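Local coordinates for BH0493 protein (Bacillus halodurans C-125, PDB 2QEE) that binds zinc and is a putative metal-dependent hydrolase of the amidohydrolase superfamily, at residues F32-G37 with Q162-F167; D131-L136 with E362-K367; W190-N195 with I203-R208. All coordinates share one frame; numbering follows the deposited sequence.

In the fold
Contacts 1 and 2 lie close to the metal site formed by His28, His30 and Asp357: the side chain of Phe32 is about 10 Å from the bound zinc ion and that of Leu364 about 12 Å. Their centres are 15 Å apart, and they touch through Arg166 of contact 1, whose NH1 makes a 2.8 Å salt bridge to OD1 of Asp131 in contact 2, while its CD packs on Leu134 CD1. In the chain their segments alternate. Contact 3 is peripheral, away from the metal site; its centre is 29 Å from that of contact 1 and 40 Å from that of contact 2, which lies on the opposite side of the chain's centre.

Contact 1: F32-G37 with Q162-F167; sequences FSPNFG and QPDSRF
Ser33 meets Phe167 with its backbone: CA stands over the centre of the ring, 3.7 Å from the centroid and 9° off its normal, in a CH-pi contact. With OG anti to the backbone N (chi1 -168°), the hydroxyl reaches Pro163 and Asp164. OG accepts a nearly straight bond from Asp164 N (2.9 Å, 166°) and donates to Asn35 OD1 (2.7 Å). The other end of that amide, Asn35 ND2, gives its N-H to Gln162 O at 2.7 Å, from above the carbonyl plane, which fixes which end of the amide faces which partner. This ties the loop that runs on from the zinc ligands His28 and His30 to the loop entering strand 167-168 of the parallel sheet. On one flank Phe36 brings CE1, at its ring edge, to Pro163 N (3.8 Å); on another, Pro34 CD lies 3.9 Å from Phe167 CE2. Asp164 opens a type I turn to Phe167 and forms an Asx turn, its OD1 taking N and NE of Arg166 from opposite faces of the carboxylate plane. Arg166 NH2 holds OD2 in the same side-on salt bridge, and water 1 joins OD2 to Asn35 N.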
ATOM      1  N   PHE C  32       6.763  33.117   4.357  1.00 17.63           N
ATOM      2  CA  PHE C  32       7.316  34.269   3.608  1.00 17.83           C
ATOM      3  C   PHE C  32       8.441  34.974   4.390  1.00 18.00           C
ATOM      4  O   PHE C  32       8.456  34.911   5.606  1.00 18.90           O
ATOM      5  CB  PHE C  32       6.196  35.309   3.345  1.00 19.31           C
ATOM      6  CG  PHE C  32       5.068  34.780   2.499  1.00 19.27           C
ATOM      7  CD1 PHE C  32       5.129  34.840   1.115  1.00 22.64           C
ATOM      8  CD2 PHE C  32       3.946  34.193   3.112  1.00 21.96           C
ATOM      9  CE1 PHE C  32       4.071  34.327   0.308  1.00 20.00           C
ATOM     10  CE2 PHE C  32       2.876  33.655   2.312  1.00 17.39           C
ATOM     11  CZ  PHE C  32       2.948  33.721   0.922  1.00 20.01           C
ATOM     12  N   SER C  33       9.358  35.627   3.678  1.00 18.40           N
ATOM     13  CA  SER C  33      10.382  36.463   4.316  1.00 20.03           C
ATOM     14  C   SER C  33       9.612  37.428   5.208  1.00 21.46           C
ATOM     15  O   SER C  33       8.574  37.925   4.805  1.00 22.64           O
ATOM     16  CB  SER C  33      11.122  37.273   3.248  1.00 21.50           C
ATOM     17  OG  SER C  33      12.293  37.889   3.750  1.00 23.13           O
ATOM     18  N   PRO C  34      10.099  37.649   6.429  1.00 21.41           N
ATOM     19  CA  PRO C  34       9.397  38.412   7.434  1.00 23.27           C
ATOM     20  C   PRO C  34       9.163  39.857   6.985  1.00 24.52           C
ATOM     21  O   PRO C  34       8.199  40.434   7.432  1.00 24.28           O
ATOM     22  CB  PRO C  34      10.308  38.316   8.676  1.00 24.94           C
ATOM     23  CG  PRO C  34      11.644  37.911   8.163  1.00 26.20           C
ATOM     24  CD  PRO C  34      11.383  37.103   6.924  1.00 21.45           C
ATOM     25  N   ASN C  35      10.007  40.384   6.096  1.00 25.43           N
ATOM     26  CA  ASN C  35       9.773  41.734   5.523  1.00 28.89           C
ATOM     27  C   ASN C  35       8.508  41.825   4.670  1.00 31.38           C
ATOM     28  O   ASN C  35       7.991  42.927   4.420  1.00 31.79           O
ATOM     29  CB  ASN C  35      11.007  42.293   4.776  1.00 29.40           C
ATOM     30  CG  ASN C  35      11.323  41.548   3.511  1.00 37.60           C
ATOM     31  OD1 ASN C  35      11.177  40.333   3.467  1.00 29.65           O
ATOM     32  ND2 ASN C  35      11.789  42.261   2.473  1.00 29.15           N
ATOM     33  N   PHE C  36       7.954  40.685   4.249  1.00 28.76           N
ATOM     34  CA  PHE C  36       6.660  40.718   3.543  1.00 27.56           C
ATOM     35  C   PHE C  36       5.491  40.966   4.487  1.00 27.62           C
ATOM     36  O   PHE C  36       4.345  41.054   4.057  1.00 31.70           O
ATOM     37  CB  PHE C  36       6.433  39.425   2.742  1.00 27.06           C
ATOM     38  CG  PHE C  36       7.150  39.396   1.429  1.00 28.67           C
ATOM     39  CD1 PHE C  36       8.532  39.631   1.345  1.00 25.86           C
ATOM     40  CD2 PHE C  36       6.440  39.164   0.250  1.00 34.65           C
ATOM     41  CE1 PHE C  36       9.207  39.596   0.120  1.00 30.44           C
ATOM     42  CE2 PHE C  36       7.107  39.124  -0.994  1.00 35.33           C
ATOM     43  CZ  PHE C  36       8.506  39.343  -1.049  1.00 32.72           C
ATOM     44  N   GLY C  37       5.775  41.011   5.772  1.00 26.11           N
ATOM     45  CA  GLY C  37       4.745  41.335   6.794  1.00 27.03           C
ATOM     46  C   GLY C  37       3.779  40.253   7.266  1.00 28.58           C
ATOM     47  O   GLY C  37       4.169  39.102   7.450  1.00 29.17           O
ATOM     48  N   GLN C 162      12.310  42.642  -1.684  1.00 28.53           N
ATOM     49  CA  GLN C 162      12.983  41.396  -1.991  1.00 27.38           C
ATOM     50  C   GLN C 162      13.005  40.622  -0.699  1.00 25.07           C
ATOM     51  O   GLN C 162      13.186  41.202   0.384  1.00 24.17           O
ATOM     52  CB  GLN C 162      14.427  41.652  -2.408  1.00 30.29           C
ATOM     53  CG  GLN C 162      14.575  42.154  -3.822  1.00 59.03           C
ATOM     54  CD  GLN C 162      13.799  41.289  -4.783  1.00 40.29           C
ATOM     55  OE1 GLN C 162      14.126  40.113  -4.997  1.00 64.37           O
ATOM     56  NE2 GLN C 162      12.742  41.856  -5.364  1.00 65.27           N
ATOM     57  N   PRO C 163      12.924  39.295  -0.813  1.00 23.40           N
ATOM     58  CA  PRO C 163      13.046  38.463   0.395  1.00 22.35           C
ATOM     59  C   PRO C 163      14.494  38.509   0.914  1.00 21.97           C
ATOM     60  O   PRO C 163      15.415  38.749   0.121  1.00 24.19           O
ATOM     61  CB  PRO C 163      12.754  37.050  -0.132  1.00 21.94           C
ATOM     62  CG  PRO C 163      13.160  37.090  -1.593  1.00 23.89           C
ATOM     63  CD  PRO C 163      12.845  38.506  -2.058  1.00 21.75           C
ATOM     64  N   ASP C 164      14.711  38.246   2.199  1.00 24.56           N
ATOM     65  CA  ASP C 164      16.113  38.058   2.616  1.00 25.92           C
ATOM     66  C   ASP C 164      16.714  36.791   2.024  1.00 24.15           C
ATOM     67  O   ASP C 164      15.981  36.003   1.403  1.00 24.50           O
ATOM     68  CB  ASP C 164      16.348  38.248   4.102  1.00 28.25           C
ATOM     69  CG  ASP C 164      15.947  37.080   4.934  1.00 35.96           C
ATOM     70  OD1 ASP C 164      16.517  35.970   4.810  1.00 27.83           O
ATOM     71  OD2 ASP C 164      15.095  37.330   5.778  1.00 30.16           O
ATOM     72  N   SER C 165      18.034  36.633   2.177  1.00 21.59           N
ATOM     73  CA  SER C 165      18.835  35.717   1.377  1.00 21.94           C
ATOM     74  C   SER C 165      18.460  34.272   1.722  1.00 19.43           C
ATOM     75  O   SER C 165      18.800  33.357   0.974  1.00 22.73           O
ATOM     76  CB  SER C 165      20.329  35.913   1.710  1.00 23.08           C
ATOM     77  OG  SER C 165      20.514  35.851   3.113  1.00 31.66           O
ATOM     78  N   ARG C 166      17.794  34.114   2.852  1.00 18.45           N
ATOM     79  CA  ARG C 166      17.391  32.753   3.382  1.00 18.48           C
ATOM     80  C   ARG C 166      16.111  32.241   2.728  1.00 20.05           C
ATOM     81  O   ARG C 166      15.790  31.043   2.825  1.00 19.86           O
ATOM     82  CB  ARG C 166      17.172  32.790   4.876  1.00 17.53           C
ATOM     83  CG  ARG C 166      18.413  33.138   5.677  1.00 17.13           C
ATOM     84  CD  ARG C 166      18.093  33.389   7.143  1.00 21.94           C
ATOM     85  NE  ARG C 166      17.157  34.480   7.317  1.00 25.09           N
ATOM     86  CZ  ARG C 166      16.722  34.919   8.498  1.00 25.83           C
ATOM     87  NH1 ARG C 166      17.130  34.360   9.641  1.00 26.79           N
ATOM     88  NH2 ARG C 166      15.865  35.928   8.523  1.00 27.19           N
ATOM     89  N   PHE C 167      15.405  33.144   2.035  1.00 18.13           N
ATOM     90  CA  PHE C 167      14.071  32.860   1.457  1.00 17.74           C
ATOM     91  C   PHE C 167      14.133  32.969  -0.036  1.00 20.62           C
ATOM     92  O   PHE C 167      14.668  33.946  -0.613  1.00 22.43           O
ATOM     93  CB  PHE C 167      12.999  33.814   2.013  1.00 18.93           C
ATOM     94  CG  PHE C 167      12.681  33.591   3.450  1.00 17.80           C
ATOM     95  CD1 PHE C 167      11.510  32.882   3.801  1.00 18.55           C
ATOM     96  CD2 PHE C 167      13.505  34.076   4.453  1.00 17.32           C
ATOM     97  CE1 PHE C 167      11.180  32.638   5.117  1.00 16.98           C
ATOM     98  CE2 PHE C 167      13.198  33.874   5.805  1.00 15.53           C
ATOM     99  CZ  PHE C 167      12.052  33.108   6.164  1.00 18.58           C
TER
HETATM  100  O   HOH W   1      13.235  40.020   5.923  1.00 40.72           O

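Contact 2: D131-L136 with E362-K367; sequences DTVLQL and EQLIYK
Val133 faces Glu362, Leu364 and Ile365 across a pair of nearly parallel helices, whose short axes approach to 8.8 Å and differ by 10° in direction, in a fold probably related to the beta/alpha barrel of the amidohydrolase superfamily. One belongs to helix 126-136, which leads into strand 139-143 of the parallel sheet; the other belongs to helix 363-388, a few residues after the zinc ligand Asp357. The contact is apolar packing. Val133 splits its two methyls between the partners. CG1, anti to the backbone N (chi1 167°), rests 3.9 Å from Leu364 CB and also meets Ile365 CG1 at 4.2 Å, while CG2 touches Glu362 CG at 4.1 Å. Only the aliphatic part of Glu362 is used here: its chain bends at chi2 (76°), and the buried carboxylate is satisfied elsewhere, OE2 by Gln129 NE2 and OE1 by the backbone N of Asp43. Next in sequence, Leu134 starts from a CB that points away from the other helix, yet its CD2 swings back to 3.5 Å from Leu364 CD1, tighter than usual van der Waals contact. The two side chains pass at a slant, and Leu364 CD1 is thereby shared between this methyl and Val133 CG1. Leu364 also leans on Ser356, in the loop just before its helix. Two residues further on, Leu136 closes the solvent-exposed margin of the interface; its side chain likewise slants across that of Ile365, with Leu136 CD1 4.1 Å from Ile365 CD1.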
ATOM      1  N   ASP C 131      14.501  34.138  13.172  1.00 22.20           N
ATOM      2  CA  ASP C 131      15.847  33.757  13.625  1.00 21.22           C
ATOM      3  C   ASP C 131      15.823  32.550  14.560  1.00 21.62           C
ATOM      4  O   ASP C 131      16.579  31.613  14.371  1.00 23.10           O
ATOM      5  CB  ASP C 131      16.532  34.952  14.303  1.00 22.03           C
ATOM      6  CG  ASP C 131      17.012  35.975  13.309  1.00 25.00           C
ATOM      7  OD1 ASP C 131      17.004  35.718  12.090  1.00 25.85           O
ATOM      8  OD2 ASP C 131      17.442  37.067  13.762  1.00 28.06           O
ATOM      9  N   THR C 132      14.988  32.607  15.589  1.00 19.98           N
ATOM     10  CA  THR C 132      14.858  31.520  16.535  1.00 22.52           C
ATOM     11  C   THR C 132      14.474  30.213  15.826  1.00 21.46           C
ATOM     12  O   THR C 132      15.124  29.174  16.024  1.00 20.82           O
ATOM     13  CB  THR C 132      13.804  31.839  17.593  1.00 23.62           C
ATOM     14  OG1 THR C 132      14.188  33.053  18.283  1.00 27.45           O
ATOM     15  CG2 THR C 132      13.731  30.709  18.598  1.00 23.33           C
ATOM     16  N   VAL C 133      13.408  30.274  15.020  1.00 19.77           N
ATOM     17  CA  VAL C 133      12.849  29.045  14.442  1.00 19.21           C
ATOM     18  C   VAL C 133      13.796  28.406  13.439  1.00 18.79           C
ATOM     19  O   VAL C 133      13.975  27.181  13.478  1.00 19.95           O
ATOM     20  CB  VAL C 133      11.413  29.278  13.846  1.00 18.94           C
ATOM     21  CG1 VAL C 133      10.962  28.074  12.949  1.00 15.80           C
ATOM     22  CG2 VAL C 133      10.475  29.472  14.952  1.00 15.67           C
ATOM     23  N   LEU C 134      14.446  29.179  12.576  1.00 16.84           N
ATOM     24  CA  LEU C 134      15.339  28.581  11.592  1.00 18.99           C
ATOM     25  C   LEU C 134      16.567  27.944  12.271  1.00 19.97           C
ATOM     26  O   LEU C 134      17.114  26.940  11.768  1.00 20.53           O
ATOM     27  CB  LEU C 134      15.812  29.624  10.566  1.00 19.77           C
ATOM     28  CG  LEU C 134      14.705  30.211   9.666  1.00 19.94           C
ATOM     29  CD1 LEU C 134      15.347  31.071   8.538  1.00 22.25           C
ATOM     30  CD2 LEU C 134      13.885  29.124   9.068  1.00 20.14           C
ATOM     31  N   GLN C 135      17.002  28.549  13.370  1.00 20.41           N
ATOM     32  CA  GLN C 135      18.111  28.000  14.139  1.00 20.82           C
ATOM     33  C   GLN C 135      17.719  26.654  14.774  1.00 20.99           C
ATOM     34  O   GLN C 135      18.415  25.619  14.612  1.00 19.61           O
ATOM     35  CB  GLN C 135      18.558  29.017  15.193  1.00 20.01           C
ATOM     36  CG  GLN C 135      19.812  28.605  15.897  1.00 35.51           C
ATOM     37  CD  GLN C 135      19.570  27.536  16.932  1.00 28.75           C
ATOM     38  OE1 GLN C 135      18.655  27.633  17.751  1.00 43.92           O
ATOM     39  NE2 GLN C 135      20.442  26.524  16.941  1.00 48.55           N
ATOM     40  N   LEU C 136      16.610  26.674  15.506  1.00 21.23           N
ATOM     41  CA  LEU C 136      16.066  25.467  16.169  1.00 20.14           C
ATOM     42  C   LEU C 136      15.779  24.323  15.213  1.00 22.07           C
ATOM     43  O   LEU C 136      16.087  23.147  15.533  1.00 22.36           O
ATOM     44  CB  LEU C 136      14.796  25.762  16.955  1.00 21.38           C
ATOM     45  CG  LEU C 136      14.988  26.490  18.269  1.00 31.27           C
ATOM     46  CD1 LEU C 136      13.614  26.959  18.760  1.00 25.88           C
ATOM     47  CD2 LEU C 136      15.687  25.575  19.276  1.00 29.11           C
ATOM     48  N   GLU C 362       6.472  28.265  12.986  1.00 17.55           N
ATOM     49  CA  GLU C 362       7.001  27.298  13.989  1.00 17.20           C
ATOM     50  C   GLU C 362       6.910  25.839  13.554  1.00 17.97           C
ATOM     51  O   GLU C 362       7.655  25.006  14.108  1.00 17.68           O
ATOM     52  CB  GLU C 362       6.307  27.408  15.331  1.00 18.30           C
ATOM     53  CG  GLU C 362       6.609  28.711  16.084  1.00 17.33           C
ATOM     54  CD  GLU C 362       5.859  29.938  15.540  1.00 23.62           C
ATOM     55  OE1 GLU C 362       4.979  29.823  14.663  1.00 18.04           O
ATOM     56  OE2 GLU C 362       6.153  31.036  16.045  1.00 21.77           O
ATOM     57  N   GLN C 363       6.083  25.549  12.562  1.00 18.78           N
ATOM     58  CA  GLN C 363       5.955  24.180  12.055  1.00 17.83           C
ATOM     59  C   GLN C 363       7.262  23.620  11.459  1.00 16.56           C
ATOM     60  O   GLN C 363       7.451  22.397  11.356  1.00 16.72           O
ATOM     61  CB  GLN C 363       4.881  24.106  10.997  1.00 17.46           C
ATOM     62  CG  GLN C 363       3.473  24.374  11.536  1.00 15.53           C
ATOM     63  CD  GLN C 363       2.417  24.472  10.448  1.00 17.02           C
ATOM     64  OE1 GLN C 363       2.708  24.780   9.307  1.00 17.64           O
ATOM     65  NE2 GLN C 363       1.167  24.217  10.812  1.00 18.00           N
ATOM     66  N   LEU C 364       8.172  24.480  11.035  1.00 16.08           N
ATOM     67  CA  LEU C 364       9.509  24.017  10.624  1.00 15.55           C
ATOM     68  C   LEU C 364      10.112  23.172  11.720  1.00 16.88           C
ATOM     69  O   LEU C 364      10.807  22.182  11.399  1.00 15.90           O
ATOM     70  CB  LEU C 364      10.442  25.208  10.348  1.00 16.00           C
ATOM     71  CG  LEU C 364      10.041  25.996   9.137  1.00 13.34           C
ATOM     72  CD1 LEU C 364      11.057  27.148   9.011  1.00 16.97           C
ATOM     73  CD2 LEU C 364      10.143  25.135   7.896  1.00 17.25           C
ATOM     74  N   ILE C 365       9.828  23.491  12.984  1.00 15.46           N
ATOM     75  CA  ILE C 365      10.460  22.745  14.080  1.00 16.74           C
ATOM     76  C   ILE C 365       9.980  21.282  13.982  1.00 16.24           C
ATOM     77  O   ILE C 365      10.809  20.362  13.862  1.00 16.81           O
ATOM     78  CB  ILE C 365      10.107  23.322  15.465  1.00 15.27           C
ATOM     79  CG1 ILE C 365      10.699  24.737  15.565  1.00 16.56           C
ATOM     80  CG2 ILE C 365      10.743  22.453  16.616  1.00 14.09           C
ATOM     81  CD1 ILE C 365      10.318  25.482  16.890  1.00 19.08           C
ATOM     82  N   TYR C 366       8.661  21.084  14.047  1.00 14.65           N
ATOM     83  CA  TYR C 366       8.163  19.668  14.118  1.00 14.64           C
ATOM     84  C   TYR C 366       8.249  18.959  12.783  1.00 14.60           C
ATOM     85  O   TYR C 366       8.498  17.709  12.725  1.00 14.74           O
ATOM     86  CB  TYR C 366       6.767  19.565  14.694  1.00 14.18           C
ATOM     87  CG  TYR C 366       5.578  19.566  13.752  1.00 13.15           C
ATOM     88  CD1 TYR C 366       5.254  18.423  12.997  1.00 15.38           C
ATOM     89  CD2 TYR C 366       4.719  20.700  13.653  1.00 17.30           C
ATOM     90  CE1 TYR C 366       4.107  18.343  12.240  1.00 14.30           C
ATOM     91  CE2 TYR C 366       3.569  20.623  12.855  1.00 12.50           C
ATOM     92  CZ  TYR C 366       3.280  19.472  12.134  1.00 16.20           C
ATOM     93  OH  TYR C 366       2.136  19.381  11.357  1.00 15.02           O
ATOM     94  N   LYS C 367       8.026  19.669  11.684  1.00 14.31           N
ATOM     95  CA  LYS C 367       8.030  18.968  10.412  1.00 14.60           C
ATOM     96  C   LYS C 367       9.418  18.358  10.182  1.00 14.13           C
ATOM     97  O   LYS C 367       9.538  17.206   9.722  1.00 16.63           O
ATOM     98  CB  LYS C 367       7.640  19.901   9.248  1.00 14.45           C
ATOM     99  CG  LYS C 367       6.227  20.486   9.399  1.00 18.43           C
ATOM    100  CD  LYS C 367       5.212  19.722   8.651  1.00 18.03           C
ATOM    101  CE  LYS C 367       3.938  20.612   8.573  1.00 21.42           C
ATOM    102  NZ  LYS C 367       2.862  19.834   7.898  1.00 21.39           N
TER

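Contact 3: W190-N195 with I203-R208; sequences WGYKVN and IQEVKR
Glu205 reaches across from its helix to the backbone of Lys193 and forms the polar centre of this contact. A bend at chi2 (-63°) brings CD round, and OE1 meets Lys193 N, accepting its bond (3.0 Å, 161°) on the anti lone pair. On its syn side OE1 takes NH2 of Arg208 at 2.8 Å. Arg208 NE completes a side-on salt bridge by bonding OE2 at 2.9 Å, so two nitrogens hold the two oxygens and fix the carboxylate's rotation. An alanine in place of Glu205 would probably leave Lys193 N without its acceptor and the Arg208 guanidinium without its carboxylate mate, less firmly held against rotation. Packing is tight on two sides of this centre. Tyr192 slides its CD1 and CE1 rim over one face of the Arg208 guanidinium, the planes 22° apart and CE1 3.4 Å from NH1, while its hydroxyl bonds Asp212 OD2 further along the helix. The other tightly packed, buried part is apolar: Val194 CG1 wedges against Val206 CG2 at 3.6 Å and touches Glu205 CB, with Tyr180 of helix 180-189 on both valines and Leu187 on Val206. Toward solvent the fit is looser and wetter. Water 2 sits over the centre of the Tyr192 ring, donates to Trp190 O and accepts only a weak bond from Arg208 NH2; the exposed Lys193 side chain leads away from the helix. In the backbone of the loop, a Schellman motif at Gly191, with its positive phi, closes helix 180-189, and an inverse gamma turn centred on Lys193 follows on the way to helix 200-217.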
ATOM      1  N   TRP C 190      -4.084  43.892 -16.401  1.00 39.17           N
ATOM      2  CA  TRP C 190      -2.667  44.110 -16.079  1.00 37.40           C
ATOM      3  C   TRP C 190      -1.849  44.402 -17.338  1.00 36.24           C
ATOM      4  O   TRP C 190      -0.619  44.481 -17.277  1.00 36.45           O
ATOM      5  CB  TRP C 190      -2.096  42.887 -15.294  1.00 36.05           C
ATOM      6  CG  TRP C 190      -2.682  42.704 -13.877  1.00 34.31           C
ATOM      7  CD1 TRP C 190      -3.133  43.693 -13.032  1.00 37.46           C
ATOM      8  CD2 TRP C 190      -2.841  41.467 -13.149  1.00 37.44           C
ATOM      9  NE1 TRP C 190      -3.574  43.147 -11.846  1.00 40.72           N
ATOM     10  CE2 TRP C 190      -3.407  41.785 -11.888  1.00 36.44           C
ATOM     11  CE3 TRP C 190      -2.576  40.123 -13.447  1.00 35.48           C
ATOM     12  CZ2 TRP C 190      -3.708  40.812 -10.921  1.00 34.96           C
ATOM     13  CZ3 TRP C 190      -2.866  39.145 -12.470  1.00 36.92           C
ATOM     14  CH2 TRP C 190      -3.447  39.501 -11.232  1.00 35.56           C
ATOM     15  N   GLY C 191      -2.528  44.529 -18.488  1.00 34.26           N
ATOM     16  CA  GLY C 191      -1.876  44.863 -19.746  1.00 32.43           C
ATOM     17  C   GLY C 191      -1.441  43.728 -20.642  1.00 31.64           C
ATOM     18  O   GLY C 191      -0.726  43.946 -21.640  1.00 31.71           O
ATOM     19  N   TYR C 192      -1.870  42.508 -20.295  1.00 31.93           N
ATOM     20  CA  TYR C 192      -1.572  41.323 -21.106  1.00 31.40           C
ATOM     21  C   TYR C 192      -2.776  41.061 -22.000  1.00 32.54           C
ATOM     22  O   TYR C 192      -3.806  40.612 -21.550  1.00 32.81           O
ATOM     23  CB  TYR C 192      -1.231  40.112 -20.212  1.00 30.09           C
ATOM     24  CG  TYR C 192      -0.071  40.411 -19.290  1.00 25.29           C
ATOM     25  CD1 TYR C 192       1.246  40.311 -19.748  1.00 30.31           C
ATOM     26  CD2 TYR C 192      -0.291  40.832 -17.990  1.00 25.63           C
ATOM     27  CE1 TYR C 192       2.292  40.614 -18.942  1.00 26.46           C
ATOM     28  CE2 TYR C 192       0.786  41.156 -17.165  1.00 28.41           C
ATOM     29  CZ  TYR C 192       2.061  41.038 -17.659  1.00 23.10           C
ATOM     30  OH  TYR C 192       3.134  41.332 -16.841  1.00 30.24           O
ATOM     31  N   LYS C 193      -2.618  41.390 -23.265  1.00 35.92           N
ATOM     32  CA  LYS C 193      -3.756  41.498 -24.183  1.00 37.76           C
ATOM     33  C   LYS C 193      -4.060  40.125 -24.747  1.00 35.99           C
ATOM     34  O   LYS C 193      -3.776  39.824 -25.909  1.00 36.59           O
ATOM     35  CB  LYS C 193      -3.449  42.529 -25.282  1.00 37.88           C
ATOM     36  CG  LYS C 193      -3.467  43.967 -24.741  1.00 49.73           C
ATOM     37  CD  LYS C 193      -3.084  44.996 -25.801  1.00 39.40           C
ATOM     38  CE  LYS C 193      -1.618  45.418 -25.664  1.00 54.53           C
ATOM     39  NZ  LYS C 193      -1.366  46.769 -26.288  1.00 52.06           N
ATOM     40  N   VAL C 194      -4.587  39.277 -23.882  1.00 35.79           N
ATOM     41  CA  VAL C 194      -4.966  37.953 -24.306  1.00 35.03           C
ATOM     42  C   VAL C 194      -6.368  38.109 -24.888  1.00 34.72           C
ATOM     43  O   VAL C 194      -7.215  38.829 -24.335  1.00 32.98           O
ATOM     44  CB  VAL C 194      -4.944  36.923 -23.153  1.00 34.40           C
ATOM     45  CG1 VAL C 194      -3.495  36.703 -22.641  1.00 26.33           C
ATOM     46  CG2 VAL C 194      -5.813  37.364 -22.047  1.00 24.23           C
ATOM     47  N   ASN C 195      -6.565  37.423 -26.005  1.00 36.38           N
ATOM     48  CA  ASN C 195      -7.791  37.466 -26.774  1.00 36.53           C
ATOM     49  C   ASN C 195      -8.845  36.461 -26.274  1.00 38.68           C
ATOM     50  O   ASN C 195      -8.569  35.625 -25.406  1.00 39.43           O
ATOM     51  CB  ASN C 195      -7.411  37.184 -28.207  1.00 35.59           C
ATOM     52  CG  ASN C 195      -6.337  38.161 -28.725  1.00 28.84           C
ATOM     53  OD1 ASN C 195      -6.442  39.364 -28.507  1.00 40.07           O
ATOM     54  ND2 ASN C 195      -5.349  37.651 -29.409  1.00 34.53           N
ATOM     55  N   ILE C 203      -1.034  33.450 -26.855  1.00 26.77           N
ATOM     56  CA  ILE C 203       0.206  32.706 -26.524  1.00 26.09           C
ATOM     57  C   ILE C 203       1.340  33.639 -26.098  1.00 28.56           C
ATOM     58  O   ILE C 203       1.963  33.469 -25.034  1.00 29.10           O
ATOM     59  CB  ILE C 203       0.657  31.793 -27.679  1.00 24.24           C
ATOM     60  CG1 ILE C 203      -0.390  30.686 -27.912  1.00 24.18           C
ATOM     61  CG2 ILE C 203       2.096  31.215 -27.414  1.00 27.13           C
ATOM     62  CD1 ILE C 203      -0.231  29.892 -29.164  1.00 25.38           C
ATOM     63  N   GLN C 204       1.584  34.671 -26.900  1.00 28.60           N
ATOM     64  CA  GLN C 204       2.645  35.621 -26.575  1.00 26.55           C
ATOM     65  C   GLN C 204       2.437  36.415 -25.303  1.00 25.69           C
ATOM     66  O   GLN C 204       3.395  36.650 -24.556  1.00 27.05           O
ATOM     67  CB  GLN C 204       2.859  36.585 -27.762  1.00 27.44           C
ATOM     68  CG  GLN C 204       3.475  35.874 -28.918  1.00 51.44           C
ATOM     69  CD  GLN C 204       4.602  34.986 -28.466  1.00 43.82           C
ATOM     70  OE1 GLN C 204       5.430  35.394 -27.633  1.00 56.29           O
ATOM     71  NE2 GLN C 204       4.639  33.747 -28.978  1.00 55.35           N
ATOM     72  N   GLU C 205       1.211  36.855 -25.048  1.00 25.11           N
ATOM     73  CA  GLU C 205       0.946  37.663 -23.896  1.00 25.59           C
ATOM     74  C   GLU C 205       0.994  36.827 -22.638  1.00 26.73           C
ATOM     75  O   GLU C 205       1.398  37.323 -21.580  1.00 27.87           O
ATOM     76  CB  GLU C 205      -0.363  38.417 -24.016  1.00 27.95           C
ATOM     77  CG  GLU C 205      -0.232  39.613 -24.982  1.00 32.43           C
ATOM     78  CD  GLU C 205       0.765  40.653 -24.470  1.00 25.03           C
ATOM     79  OE1 GLU C 205       0.302  41.571 -23.780  1.00 28.66           O
ATOM     80  OE2 GLU C 205       1.997  40.503 -24.692  1.00 32.24           O
ATOM     81  N   VAL C 206       0.603  35.560 -22.738  1.00 25.50           N
ATOM     82  CA  VAL C 206       0.735  34.716 -21.535  1.00 25.13           C
ATOM     83  C   VAL C 206       2.232  34.421 -21.232  1.00 23.22           C
ATOM     84  O   VAL C 206       2.655  34.490 -20.065  1.00 23.51           O
ATOM     85  CB  VAL C 206      -0.152  33.434 -21.612  1.00 25.47           C
ATOM     86  CG1 VAL C 206       0.198  32.439 -20.462  1.00 22.16           C
ATOM     87  CG2 VAL C 206      -1.623  33.820 -21.497  1.00 24.86           C
ATOM     88  N   LYS C 207       3.027  34.092 -22.253  1.00 23.54           N
ATOM     89  CA  LYS C 207       4.499  34.021 -22.075  1.00 22.74           C
ATOM     90  C   LYS C 207       5.093  35.289 -21.480  1.00 25.39           C
ATOM     91  O   LYS C 207       5.994  35.225 -20.634  1.00 25.01           O
ATOM     92  CB  LYS C 207       5.191  33.718 -23.383  1.00 23.67           C
ATOM     93  CG  LYS C 207       4.948  32.316 -23.911  1.00 29.86           C
ATOM     94  CD  LYS C 207       5.498  32.142 -25.302  1.00 32.26           C
ATOM     95  CE  LYS C 207       6.843  31.545 -25.266  1.00 36.40           C
ATOM     96  NZ  LYS C 207       7.161  30.959 -26.599  1.00 39.50           N
ATOM     97  N   ARG C 208       4.586  36.449 -21.884  1.00 26.03           N
ATOM     98  CA  ARG C 208       5.119  37.676 -21.316  1.00 28.18           C
ATOM     99  C   ARG C 208       4.742  37.833 -19.842  1.00 25.43           C
ATOM    100  O   ARG C 208       5.539  38.352 -19.036  1.00 25.66           O
ATOM    101  CB  ARG C 208       4.742  38.913 -22.177  1.00 29.54           C
ATOM    102  CG  ARG C 208       5.424  40.192 -21.695  1.00 31.42           C
ATOM    103  CD  ARG C 208       5.165  41.358 -22.657  1.00 30.34           C
ATOM    104  NE  ARG C 208       3.753  41.743 -22.683  1.00 28.10           N
ATOM    105  CZ  ARG C 208       3.172  42.509 -21.775  1.00 23.88           C
ATOM    106  NH1 ARG C 208       3.882  43.015 -20.779  1.00 27.67           N
ATOM    107  NH2 ARG C 208       1.884  42.810 -21.876  1.00 28.01           N
TER
HETATM  108  O   HOH W   2       1.409  44.370 -18.989  1.00 39.62           O